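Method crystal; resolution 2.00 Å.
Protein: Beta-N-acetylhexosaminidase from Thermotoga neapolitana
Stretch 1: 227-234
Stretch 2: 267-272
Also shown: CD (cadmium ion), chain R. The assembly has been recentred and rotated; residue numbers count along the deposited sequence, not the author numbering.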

# COMPACT_ATOMS: atom_id res chain seq x y z
N LEU B 227 21.87 17.68 28.26
CA LEU B 227 20.60 17.03 27.96
C LEU B 227 20.78 15.56 27.55
O LEU B 227 20.00 14.71 27.96
CB LEU B 227 19.87 17.82 26.84
CG LEU B 227 19.17 19.11 27.34
CD1 LEU B 227 18.72 20.02 26.20
CD2 LEU B 227 18.03 18.81 28.27
N ILE B 228 21.81 15.24 26.76
CA ILE B 228 21.91 13.85 26.32
C ILE B 228 22.65 12.97 27.35
O ILE B 228 22.23 11.85 27.62
CB ILE B 228 22.59 13.74 24.92
CG1 ILE B 228 21.81 14.54 23.90
CG2 ILE B 228 22.72 12.27 24.47
CD1 ILE B 228 22.59 14.69 22.61
N THR B 229 23.74 13.46 27.96
CA THR B 229 24.42 12.60 28.95
C THR B 229 23.78 12.70 30.34
O THR B 229 23.38 11.69 30.92
CB THR B 229 25.93 12.93 29.11
OG1 THR B 229 26.60 12.85 27.85
CG2 THR B 229 26.57 11.91 30.08
N GLU B 230 23.64 13.92 30.86
CA GLU B 230 23.17 14.06 32.24
C GLU B 230 21.71 13.64 32.34
O GLU B 230 21.30 12.92 33.28
CB GLU B 230 23.36 15.49 32.76
CG GLU B 230 24.79 15.95 32.81
CD GLU B 230 24.97 17.24 33.60
OE1 GLU B 230 24.03 17.61 34.35
OE2 GLU B 230 26.02 17.90 33.42
N VAL B 231 20.89 14.10 31.40
CA VAL B 231 19.49 13.73 31.50
C VAL B 231 19.19 12.38 30.86
O VAL B 231 18.69 11.49 31.55
CB VAL B 231 18.58 14.81 30.90
CG1 VAL B 231 17.11 14.42 31.06
CG2 VAL B 231 18.84 16.07 31.63
N LEU B 232 19.53 12.20 29.59
CA LEU B 232 19.08 11.00 28.90
C LEU B 232 19.86 9.73 29.28
O LEU B 232 19.25 8.68 29.56
CB LEU B 232 19.13 11.21 27.38
CG LEU B 232 18.69 9.97 26.59
CD1 LEU B 232 17.24 9.61 26.92
CD2 LEU B 232 18.90 10.17 25.14
N ARG B 233 21.19 9.80 29.21
CA ARG B 233 22.04 8.64 29.57
C ARG B 233 22.01 8.32 31.07
O ARG B 233 21.92 7.15 31.46
CB ARG B 233 23.49 8.86 29.14
CG ARG B 233 23.70 9.05 27.66
CD ARG B 233 23.15 7.90 26.85
NE ARG B 233 23.69 7.90 25.49
CZ ARG B 233 23.49 6.94 24.59
NH1 ARG B 233 22.71 5.90 24.90
NH2 ARG B 233 24.03 7.03 23.37
N GLU B 234 22.14 9.34 31.92
CA GLU B 234 22.23 9.11 33.36
C GLU B 234 20.90 9.16 34.12
O GLU B 234 20.43 8.12 34.61
CB GLU B 234 23.20 10.11 33.96
CG GLU B 234 24.64 9.68 33.67
CD GLU B 234 25.63 10.80 33.86
OE1 GLU B 234 25.23 11.84 34.45
OE2 GLU B 234 26.79 10.65 33.42
N GLU B 267 30.37 13.97 21.22
CA GLU B 267 30.87 14.23 22.56
C GLU B 267 29.71 14.32 23.56
O GLU B 267 29.93 14.11 24.77
CB GLU B 267 31.73 15.49 22.56
CG GLU B 267 33.12 15.23 22.00
CD GLU B 267 33.91 14.23 22.87
OE1 GLU B 267 33.99 14.44 24.10
OE2 GLU B 267 34.43 13.23 22.33
N ALA B 268 28.52 14.69 23.07
CA ALA B 268 27.31 14.80 23.89
C ALA B 268 26.72 13.46 24.28
O ALA B 268 25.89 13.36 25.18
CB ALA B 268 26.26 15.64 23.20
N GLY B 269 27.14 12.40 23.59
CA GLY B 269 26.62 11.09 23.92
C GLY B 269 25.74 10.57 22.81
O GLY B 269 25.14 9.53 22.95
N GLY B 270 25.69 11.29 21.70
CA GLY B 270 24.98 10.79 20.54
C GLY B 270 25.64 9.61 19.82
O GLY B 270 26.86 9.45 19.86
N ASN B 271 24.84 8.77 19.15
CA ASN B 271 25.38 7.63 18.43
C ASN B 271 25.32 7.77 16.91
O ASN B 271 26.30 7.52 16.22
CB ASN B 271 24.64 6.36 18.80
CG ASN B 271 24.67 6.08 20.27
OD1 ASN B 271 23.62 5.76 20.86
ND2 ASN B 271 25.86 6.13 20.88
N MET B 272 24.17 8.12 16.36
CA MET B 272 24.09 8.20 14.91
C MET B 272 23.73 9.57 14.45
O MET B 272 22.70 10.12 14.85
CB MET B 272 23.08 7.21 14.33
CG MET B 272 23.47 5.77 14.47
SD MET B 272 22.44 4.61 13.52
CE MET B 272 23.23 4.71 11.91
CD CD R . 27.45 13.29 34.60

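Residues 227-234 form a helical segment with a wider, pi-type turn, in which Arg233 N bonds to Ile228 O (2.8 Å) and Glu234 N to Thr229 O (2.8 Å). Against it lies the end of a second helix, which breaks at Gly269 in a Schellman motif. The CA atoms closest across the stretches are those of Thr229 and Gly269, 5.7 Å apart. Gly269 has positive phi (111°), and a CB there would be jammed against the preceding carbonyl oxygen and would also sit tightly against Thr229 OG1 and Ile228 CG2; the absence of a side chain thus permits both the turn and the close approach.

The hydrogen bonds serve two backbone carbonyls, of Ala268 and Gly269, and the side-chain oxygen of Asn271. Thr229 OG1 donates to Ala268 O at 2.8 Å. The cationic Arg233 guanidinium offers several N-H donors in one plane, so its edge suits neutral oxygen acceptors: NH2 donates to Gly269 O (2.8 Å, 161°) and to Asn271 OD1 (2.8 Å), while NE, at 133°, adds a weak bond to Gly269 O (3.3 Å). Arg233 thus bridges two residues of the segment that follows the helix.

Apolar packing involves Ile228, whose CA-to-CB bond points toward the second stretch. Its CD1 lies 3.8 Å from Ala268 CB, and its CG2 makes van der Waals contact with Gly269 C at 3.8 Å.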